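Local coordinates for thymocyte nuclear protein 1 (Leishmania major, PDB 2AR1), which is of unknown function but has an EVE domain of the PUA clan, a relationship consistent with binding of modified nucleic acid bases, at residues W123-E137 and E158-Q170. Numbering follows the deposited sequence.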
ATOM      1  N   TRP A 123      11.432   7.465  -4.183  1.00 15.75           N
ATOM      2  CA  TRP A 123      12.310   8.210  -3.351  1.00 12.95           C
ATOM      3  C   TRP A 123      13.741   7.684  -3.585  1.00 13.91           C
ATOM      4  O   TRP A 123      13.949   6.465  -3.822  1.00 15.41           O
ATOM      5  CB  TRP A 123      11.927   8.109  -1.891  1.00 15.87           C
ATOM      6  CG  TRP A 123      10.684   8.818  -1.579  1.00 13.01           C
ATOM      7  CD1 TRP A 123       9.990   9.680  -2.424  1.00 15.33           C
ATOM      8  CD2 TRP A 123       9.947   8.780  -0.323  1.00 18.55           C
ATOM      9  NE1 TRP A 123       8.859  10.149  -1.751  1.00 18.31           N
ATOM     10  CE2 TRP A 123       8.840   9.637  -0.472  1.00 19.26           C
ATOM     11  CE3 TRP A 123      10.161   8.137   0.931  1.00 15.65           C
ATOM     12  CZ2 TRP A 123       7.928   9.869   0.599  1.00 16.68           C
ATOM     13  CZ3 TRP A 123       9.206   8.340   1.985  1.00 14.82           C
ATOM     14  CH2 TRP A 123       8.135   9.216   1.786  1.00 18.22           C
ATOM     15  N   ASP A 124      14.746   8.539  -3.459  1.00 18.19           N
ATOM     16  CA  ASP A 124      16.129   8.139  -3.799  1.00 17.48           C
ATOM     17  C   ASP A 124      16.663   6.941  -2.990  1.00 17.23           C
ATOM     18  O   ASP A 124      17.418   6.101  -3.492  1.00 18.20           O
ATOM     19  CB  ASP A 124      17.099   9.311  -3.644  1.00 16.00           C
ATOM     20  CG  ASP A 124      16.859  10.497  -4.575  1.00 20.77           C
ATOM     21  OD1 ASP A 124      15.897  10.568  -5.382  1.00 15.36           O
ATOM     22  OD2 ASP A 124      17.664  11.427  -4.362  1.00 22.67           O
ATOM     23  N   THR A 125      16.299   6.895  -1.707  1.00 16.35           N
ATOM     24  CA  THR A 125      16.633   5.772  -0.860  1.00 19.60           C
ATOM     25  C   THR A 125      15.392   5.555  -0.027  1.00 17.92           C
ATOM     26  O   THR A 125      14.552   6.481   0.143  1.00 16.80           O
ATOM     27  CB  THR A 125      17.825   6.029   0.036  1.00 23.57           C
ATOM     28  OG1 THR A 125      17.548   7.132   0.903  1.00 30.71           O
ATOM     29  CG2 THR A 125      19.031   6.346  -0.819  1.00 28.20           C
ATOM     30  N   VAL A 126      15.209   4.319   0.354  1.00 16.75           N
ATOM     31  CA  VAL A 126      14.066   3.950   1.175  1.00 19.52           C
ATOM     32  C   VAL A 126      14.187   4.680   2.504  1.00 20.44           C
ATOM     33  O   VAL A 126      15.258   4.877   3.060  1.00 18.34           O
ATOM     34  CB  VAL A 126      14.025   2.442   1.406  1.00 20.30           C
ATOM     35  CG1 VAL A 126      12.884   2.049   2.347  1.00 24.99           C
ATOM     36  CG2 VAL A 126      13.809   1.666   0.156  1.00 25.72           C
ATOM     37  N   LEU A 127      13.062   5.106   3.016  1.00 19.92           N
ATOM     38  CA  LEU A 127      12.994   5.642   4.386  1.00 20.77           C
ATOM     39  C   LEU A 127      12.793   4.464   5.352  1.00 18.76           C
ATOM     40  O   LEU A 127      11.718   3.871   5.371  1.00 19.21           O
ATOM     41  CB  LEU A 127      11.857   6.648   4.452  1.00 19.72           C
ATOM     42  CG  LEU A 127      11.630   7.377   5.771  1.00 21.80           C
ATOM     43  CD1 LEU A 127      12.881   8.229   6.133  1.00 20.89           C
ATOM     44  CD2 LEU A 127      10.368   8.184   5.830  1.00 21.52           C
ATOM     45  N   THR A 128      13.835   4.116   6.116  1.00 21.06           N
ATOM     46  CA  THR A 128      13.828   2.827   6.704  1.00 18.49           C
ATOM     47  C   THR A 128      12.810   2.716   7.827  1.00 19.11           C
ATOM     48  O   THR A 128      12.443   3.729   8.462  1.00 17.65           O
ATOM     49  CB  THR A 128      15.179   2.478   7.339  1.00 19.54           C
ATOM     50  OG1 THR A 128      15.537   3.498   8.320  1.00 19.25           O
ATOM     51  CG2 THR A 128      16.218   2.382   6.239  1.00 20.17           C
ATOM     52  N   LEU A 129      12.453   1.464   8.102  1.00 19.44           N
ATOM     53  CA  LEU A 129      11.560   1.118   9.226  1.00 18.33           C
ATOM     54  C   LEU A 129      12.158   1.605  10.546  1.00 18.92           C
ATOM     55  O   LEU A 129      11.402   2.185  11.372  1.00 16.66           O
ATOM     56  CB  LEU A 129      11.196  -0.341   9.211  1.00 20.13           C
ATOM     57  CG  LEU A 129      10.266  -0.630  10.366  1.00 26.83           C
ATOM     58  CD1 LEU A 129       8.861  -0.298  10.162  1.00 28.06           C
ATOM     59  CD2 LEU A 129      10.513  -2.074  10.766  1.00 35.93           C
ATOM     60  N   HIS A 130      13.480   1.423  10.691  1.00 17.84           N
ATOM     61  CA  HIS A 130      14.190   1.853  11.938  1.00 19.36           C
ATOM     62  C   HIS A 130      13.892   3.348  12.178  1.00 21.78           C
ATOM     63  O   HIS A 130      13.501   3.749  13.280  1.00 20.13           O
ATOM     64  CB  HIS A 130      15.692   1.650  11.803  1.00 21.44           C
ATOM     65  CG  HIS A 130      16.464   2.328  12.892  1.00 23.99           C
ATOM     66  ND1 HIS A 130      16.608   1.785  14.156  1.00 34.51           N
ATOM     67  CD2 HIS A 130      17.100   3.521  12.922  1.00 31.79           C
ATOM     68  CE1 HIS A 130      17.340   2.593  14.907  1.00 33.35           C
ATOM     69  NE2 HIS A 130      17.677   3.641  14.171  1.00 36.82           N
ATOM     70  N   GLU A 131      14.001   4.185  11.134  1.00 19.41           N
ATOM     71  CA  GLU A 131      13.717   5.592  11.323  1.00 17.17           C
ATOM     72  C   GLU A 131      12.256   5.831  11.617  1.00 17.63           C
ATOM     73  O   GLU A 131      11.956   6.780  12.346  1.00 20.47           O
ATOM     74  CB  GLU A 131      14.154   6.468  10.158  1.00 20.46           C
ATOM     75  CG  GLU A 131      15.648   6.598   9.996  1.00 28.10           C
ATOM     76  CD  GLU A 131      16.394   6.907  11.323  1.00 34.64           C
ATOM     77  OE1 GLU A 131      15.994   7.827  12.089  1.00 39.48           O
ATOM     78  OE2 GLU A 131      17.410   6.242  11.612  1.00 43.61           O
ATOM     79  N   LEU A 132      11.370   5.019  11.027  1.00 16.21           N
ATOM     80  CA  LEU A 132       9.933   5.270  11.215  1.00 17.72           C
ATOM     81  C   LEU A 132       9.616   5.044  12.706  1.00 19.75           C
ATOM     82  O   LEU A 132       8.723   5.716  13.260  1.00 19.74           O
ATOM     83  CB  LEU A 132       9.052   4.378  10.362  1.00 18.83           C
ATOM     84  CG  LEU A 132       9.154   4.642   8.843  1.00 19.75           C
ATOM     85  CD1 LEU A 132       8.526   3.503   8.057  1.00 18.29           C
ATOM     86  CD2 LEU A 132       8.612   6.011   8.378  1.00 19.80           C
ATOM     87  N   LYS A 133      10.296   4.077  13.270  1.00 18.92           N
ATOM     88  CA  LYS A 133      10.102   3.722  14.709  1.00 18.93           C
ATOM     89  C   LYS A 133      10.838   4.652  15.720  1.00 19.92           C
ATOM     90  O   LYS A 133      10.829   4.421  16.936  1.00 17.46           O
ATOM     91  CB  LYS A 133      10.524   2.250  14.983  1.00 20.72           C
ATOM     92  CG  LYS A 133       9.539   1.244  14.411  1.00 25.00           C
ATOM     93  CD  LYS A 133       9.707  -0.127  15.023  1.00 24.52           C
ATOM     94  CE  LYS A 133       8.851  -1.198  14.389  1.00 23.64           C
ATOM     95  NZ  LYS A 133       8.999  -2.566  14.898  1.00 27.04           N
ATOM     96  N   SER A 134      11.514   5.666  15.188  1.00 18.18           N
ATOM     97  CA  SER A 134      12.328   6.588  15.965  1.00 14.98           C
ATOM     98  C   SER A 134      11.777   8.028  15.827  1.00 14.13           C
ATOM     99  O   SER A 134      12.515   9.012  15.914  1.00 16.05           O
ATOM    100  CB  SER A 134      13.793   6.516  15.444  1.00 18.24           C
ATOM    101  OG  SER A 134      14.308   5.226  15.588  1.00 19.42           O
ATOM    102  N   ARG A 135      10.460   8.169  15.660  1.00 14.64           N
ATOM    103  CA  ARG A 135       9.854   9.501  15.640  1.00 15.48           C
ATOM    104  C   ARG A 135       8.622   9.450  16.519  1.00 16.16           C
ATOM    105  O   ARG A 135       7.762   8.596  16.365  1.00 15.63           O
ATOM    106  CB  ARG A 135       9.467   9.958  14.247  1.00 17.17           C
ATOM    107  CG  ARG A 135      10.676  10.015  13.281  1.00 17.77           C
ATOM    108  CD  ARG A 135      11.584  11.142  13.706  1.00 19.19           C
ATOM    109  NE  ARG A 135      12.638  11.298  12.704  1.00 19.24           N
ATOM    110  CZ  ARG A 135      13.694  10.498  12.595  1.00 18.84           C
ATOM    111  NH1 ARG A 135      13.924   9.500  13.423  1.00 21.75           N
ATOM    112  NH2 ARG A 135      14.550  10.718  11.571  1.00 17.51           N
ATOM    113  N   ARG A 136       8.500  10.397  17.404  1.00 15.12           N
ATOM    114  CA  ARG A 136       7.321  10.424  18.321  1.00 15.16           C
ATOM    115  C   ARG A 136       6.008  10.539  17.528  1.00 16.83           C
ATOM    116  O   ARG A 136       4.971   9.933  17.917  1.00 15.75           O
ATOM    117  CB  ARG A 136       7.405  11.662  19.194  1.00 14.47           C
ATOM    118  CG  ARG A 136       6.211  11.857  20.168  1.00 17.87           C
ATOM    119  CD  ARG A 136       6.007  10.612  20.912  1.00 16.75           C
ATOM    120  NE  ARG A 136       5.063  10.791  22.003  1.00 26.33           N
ATOM    121  CZ  ARG A 136       4.982   9.966  23.049  1.00 28.89           C
ATOM    122  NH1 ARG A 136       5.789   8.903  23.150  1.00 36.51           N
ATOM    123  NH2 ARG A 136       4.088  10.205  23.986  1.00 25.52           N
ATOM    124  N   GLU A 137       6.047  11.294  16.427  1.00 14.58           N
ATOM    125  CA  GLU A 137       4.896  11.628  15.595  1.00 15.26           C
ATOM    126  C   GLU A 137       4.309  10.394  14.942  1.00 16.33           C
ATOM    127  O   GLU A 137       3.170  10.402  14.535  1.00 17.59           O
ATOM    128  CB  GLU A 137       5.325  12.657  14.580  1.00 13.79           C
ATOM    129  CG  GLU A 137       5.592  13.981  15.260  1.00 12.74           C
ATOM    130  CD  GLU A 137       7.013  14.234  15.703  1.00 16.91           C
ATOM    131  OE1 GLU A 137       7.795  13.267  15.818  1.00 18.72           O
ATOM    132  OE2 GLU A 137       7.285  15.419  16.024  1.00 18.52           O
ATOM    133  N   GLU A 158       0.703  11.631  10.308  1.00 15.84           N
ATOM    134  CA  GLU A 158       1.645  10.572  10.040  1.00 16.60           C
ATOM    135  C   GLU A 158       2.176  10.728   8.574  1.00 15.55           C
ATOM    136  O   GLU A 158       3.409  10.667   8.367  1.00 15.91           O
ATOM    137  CB  GLU A 158       1.011   9.211  10.272  1.00 14.52           C
ATOM    138  CG  GLU A 158       0.989   8.780  11.708  1.00 18.10           C
ATOM    139  CD  GLU A 158      -0.025   7.673  11.987  1.00 15.35           C
ATOM    140  OE1 GLU A 158      -0.642   7.116  11.021  1.00 15.70           O
ATOM    141  OE2 GLU A 158      -0.239   7.455  13.170  1.00 19.25           O
ATOM    142  N   TYR A 159       1.301  10.839   7.635  1.00 16.85           N
ATOM    143  CA  TYR A 159       1.599  11.095   6.204  1.00 15.64           C
ATOM    144  C   TYR A 159       2.517  12.285   6.129  1.00 18.18           C
ATOM    145  O   TYR A 159       3.592  12.193   5.537  1.00 16.01           O
ATOM    146  CB  TYR A 159       0.353  11.285   5.417  1.00 17.18           C
ATOM    147  CG  TYR A 159       0.629  11.424   3.974  1.00 16.70           C
ATOM    148  CD1 TYR A 159       0.926  10.287   3.197  1.00 17.56           C
ATOM    149  CD2 TYR A 159       0.539  12.636   3.380  1.00 19.11           C
ATOM    150  CE1 TYR A 159       1.102  10.386   1.816  1.00 15.24           C
ATOM    151  CE2 TYR A 159       0.725  12.780   1.982  1.00 17.08           C
ATOM    152  CZ  TYR A 159       0.985  11.651   1.210  1.00 15.49           C
ATOM    153  OH  TYR A 159       1.158  11.956  -0.148  1.00 15.76           O
ATOM    154  N   ALA A 160       2.128  13.398   6.730  1.00 18.51           N
ATOM    155  CA  ALA A 160       2.882  14.687   6.669  1.00 19.95           C
ATOM    156  C   ALA A 160       4.322  14.452   7.188  1.00 19.33           C
ATOM    157  O   ALA A 160       5.293  14.910   6.582  1.00 17.33           O
ATOM    158  CB  ALA A 160       2.221  15.649   7.577  1.00 22.21           C
ATOM    159  N   TYR A 161       4.428  13.799   8.346  1.00 16.46           N
ATOM    160  CA  TYR A 161       5.738  13.602   9.010  1.00 16.51           C
ATOM    161  C   TYR A 161       6.693  12.756   8.151  1.00 15.24           C
ATOM    162  O   TYR A 161       7.919  13.071   7.947  1.00 16.28           O
ATOM    163  CB  TYR A 161       5.489  13.086  10.416  1.00 16.84           C
ATOM    164  CG  TYR A 161       6.733  13.405  11.228  1.00 16.00           C
ATOM    165  CD1 TYR A 161       7.879  12.573  11.212  1.00 19.15           C
ATOM    166  CD2 TYR A 161       6.826  14.633  11.930  1.00 13.80           C
ATOM    167  CE1 TYR A 161       8.982  12.885  11.929  1.00 14.37           C
ATOM    168  CE2 TYR A 161       7.933  14.971  12.667  1.00 16.87           C
ATOM    169  CZ  TYR A 161       9.061  14.120  12.664  1.00 12.21           C
ATOM    170  OH  TYR A 161      10.295  14.378  13.307  1.00 15.92           O
ATOM    171  N   ILE A 162       6.118  11.731   7.527  1.00 17.21           N
ATOM    172  CA  ILE A 162       6.865  10.803   6.663  1.00 17.76           C
ATOM    173  C   ILE A 162       7.396  11.503   5.422  1.00 16.90           C
ATOM    174  O   ILE A 162       8.559  11.314   5.113  1.00 16.36           O
ATOM    175  CB  ILE A 162       6.075   9.500   6.393  1.00 19.52           C
ATOM    176  CG1 ILE A 162       5.923   8.764   7.694  1.00 15.51           C
ATOM    177  CG2 ILE A 162       6.611   8.686   5.248  1.00 18.71           C
ATOM    178  CD1 ILE A 162       4.976   7.489   7.702  1.00 18.41           C
ATOM    179  N   LEU A 163       6.610  12.333   4.792  1.00 14.51           N
ATOM    180  CA  LEU A 163       7.024  13.102   3.630  1.00 13.91           C
ATOM    181  C   LEU A 163       8.111  14.073   4.067  1.00 13.81           C
ATOM    182  O   LEU A 163       9.106  14.247   3.360  1.00 13.19           O
ATOM    183  CB  LEU A 163       5.842  13.763   2.933  1.00 14.22           C
ATOM    184  CG  LEU A 163       5.190  12.805   1.897  1.00 14.15           C
ATOM    185  CD1 LEU A 163       4.521  11.617   2.398  1.00 12.14           C
ATOM    186  CD2 LEU A 163       4.200  13.610   1.133  1.00 18.66           C
ATOM    187  N   ARG A 164       8.000  14.672   5.241  1.00 15.42           N
ATOM    188  CA  ARG A 164       9.032  15.551   5.812  1.00 15.26           C
ATOM    189  C   ARG A 164      10.340  14.802   5.978  1.00 15.22           C
ATOM    190  O   ARG A 164      11.414  15.295   5.729  1.00 13.59           O
ATOM    191  CB  ARG A 164       8.542  16.154   7.130  1.00 15.17           C
ATOM    192  CG  ARG A 164       9.622  16.520   8.075  1.00 17.78           C
ATOM    193  CD  ARG A 164       9.201  16.714   9.543  1.00 19.95           C
ATOM    194  NE  ARG A 164      10.387  17.060  10.328  1.00 21.70           N
ATOM    195  CZ  ARG A 164      10.412  17.693  11.498  1.00 20.05           C
ATOM    196  NH1 ARG A 164       9.303  18.097  12.052  1.00 22.49           N
ATOM    197  NH2 ARG A 164      11.591  17.991  12.064  1.00 16.49           N
ATOM    198  N   MET A 165      10.252  13.612   6.528  1.00 14.76           N
ATOM    199  CA  MET A 165      11.438  12.755   6.674  1.00 15.69           C
ATOM    200  C   MET A 165      12.175  12.435   5.351  1.00 14.47           C
ATOM    201  O   MET A 165      13.419  12.386   5.296  1.00 13.77           O
ATOM    202  CB  MET A 165      11.076  11.467   7.374  1.00 19.54           C
ATOM    203  CG  MET A 165      10.731  11.676   8.817  1.00 19.08           C
ATOM    204  SD  MET A 165      10.006  10.161   9.567  1.00 17.69           S
ATOM    205  CE  MET A 165      11.327   9.166   9.670  1.00 16.98           C
ATOM    206  N   ASN A 166      11.392  12.179   4.299  1.00 13.56           N
ATOM    207  CA  ASN A 166      12.015  11.961   2.990  1.00 12.71           C
ATOM    208  C   ASN A 166      12.797  13.198   2.558  1.00 13.43           C
ATOM    209  O   ASN A 166      13.923  13.090   2.016  1.00 11.69           O
ATOM    210  CB  ASN A 166      11.012  11.563   1.915  1.00 14.11           C
ATOM    211  CG  ASN A 166      11.665  11.454   0.545  1.00 14.65           C
ATOM    212  OD1 ASN A 166      12.629  10.696   0.374  1.00 15.27           O
ATOM    213  ND2 ASN A 166      11.152  12.187  -0.430  1.00 17.90           N
ATOM    214  N   GLU A 167      12.221  14.374   2.777  1.00 15.72           N
ATOM    215  CA  GLU A 167      12.886  15.619   2.410  1.00 15.51           C
ATOM    216  C   GLU A 167      14.139  15.813   3.210  1.00 17.50           C
ATOM    217  O   GLU A 167      15.126  16.200   2.649  1.00 16.75           O
ATOM    218  CB  GLU A 167      11.971  16.831   2.580  1.00 16.45           C
ATOM    219  CG  GLU A 167      10.660  16.668   1.952  1.00 24.51           C
ATOM    220  CD  GLU A 167       9.889  17.968   1.954  1.00 28.88           C
ATOM    221  OE1 GLU A 167       9.610  18.503   3.058  1.00 37.17           O
ATOM    222  OE2 GLU A 167       9.578  18.453   0.861  1.00 35.08           O
ATOM    223  N   GLU A 168      14.119  15.516   4.517  1.00 16.37           N
ATOM    224  CA  GLU A 168      15.313  15.661   5.367  1.00 18.76           C
ATOM    225  C   GLU A 168      16.399  14.735   4.860  1.00 18.52           C
ATOM    226  O   GLU A 168      17.550  15.140   4.779  1.00 19.76           O
ATOM    227  CB  GLU A 168      14.960  15.342   6.832  1.00 20.17           C
ATOM    228  CG  GLU A 168      13.925  16.352   7.358  1.00 22.68           C
ATOM    229  CD  GLU A 168      13.326  16.005   8.716  1.00 23.58           C
ATOM    230  OE1 GLU A 168      13.154  14.816   9.039  1.00 21.00           O
ATOM    231  OE2 GLU A 168      13.006  16.962   9.449  1.00 23.26           O
ATOM    232  N   GLN A 169      16.031  13.512   4.491  1.00 20.68           N
ATOM    233  CA  GLN A 169      16.972  12.487   4.014  1.00 24.08           C
ATOM    234  C   GLN A 169      17.587  12.884   2.659  1.00 25.68           C
ATOM    235  O   GLN A 169      18.773  12.642   2.395  1.00 27.04           O
ATOM    236  CB  GLN A 169      16.322  11.086   3.971  1.00 23.89           C
ATOM    237  CG  GLN A 169      15.789  10.607   2.611  1.00 31.98           C
ATOM    238  CD  GLN A 169      15.318   9.127   2.603  1.00 34.28           C
ATOM    239  OE1 GLN A 169      15.921   8.260   3.289  1.00 36.43           O
ATOM    240  NE2 GLN A 169      14.272   8.829   1.784  1.00 23.46           N
ATOM    241  N   GLN A 170      16.797  13.554   1.837  1.00 28.71           N
ATOM    242  CA  GLN A 170      17.225  13.967   0.495  1.00 32.39           C
ATOM    243  C   GLN A 170      18.116  15.223   0.528  1.00 33.38           C
ATOM    244  O   GLN A 170      18.643  15.659  -0.506  1.00 33.08           O
ATOM    245  CB  GLN A 170      15.984  14.164  -0.394  1.00 33.02           C
ATOM    246  CG  GLN A 170      15.065  12.890  -0.440  1.00 38.36           C
ATOM    247  CD  GLN A 170      15.771  11.653  -1.052  1.00 44.18           C
ATOM    248  OE1 GLN A 170      16.560  11.820  -1.986  1.00 49.42           O
ATOM    249  NE2 GLN A 170      15.505  10.418  -0.523  1.00 37.88           N
TER
HETATM  250  O   HOH W   1      12.469  13.943  11.450  1.00 25.19           O
HETATM  251  O   HOH W   2      14.361  12.585   9.162  1.00 33.03           O
HETATM  252  O   HOH W   3       1.375   8.363  15.108  1.00 23.49           O
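Strand 126-128, bearing Leu-127, passes helix 158-169 with 9.3 Å between the two axes and an angle of 112° between their directions, and the chain then follows the helix back from Asn-166, opposite Leu-127, to Glu-158, opposite Glu-137. The contact is a worked example of one helix face serving a strand, a turn of helix and a loop in succession. At one end the amide of Asn-166 lies flat over the indole of Trp-123, the planes 7° apart, and its CB sits 3.4 Å from the centroid of the six-membered ring, a CH-pi contact almost on the ring normal. With CG anti to the backbone N, the amide is carried across the ring. It is also tethered: Gln-169 NE2 donates to Asn-166 OD1 (2.9 Å) in the carbonyl plane, on a lone pair. The same NE2 makes a weak bond to Thr-125 O, while Thr-125 OG1 donates weakly to Gln-169 OE1.

Further along, Leu-127 CD2 rests against both Ile-162 CG2 and Met-165 CB (3.7 Å to the latter). The methionine bends at chi3 (72°), bringing CE over one face of the Arg-135 guanidinium and close to Glu-131 O. That guanidinium grips Glu-131 OE1 end-on through NH1 (3.0 Å) and NH2, and a water links Arg-135 NE to Tyr-161 OH and Glu-168 OE1. Tyr-161 takes Glu-137 on one face, CB 3.9 Å from the ring centroid, and Arg-164 CD on the other; the Arg-135 guanidinium stands nearly perpendicular to this ring.

The helix thus packs against the mixed sheet, meeting strand 76-89 where Trp-123 and Leu-163 both touch Leu-80, and strand 64-69 through Ile-162 on Leu-66; Leu-132 rests on Phe-144 of helix 142-145.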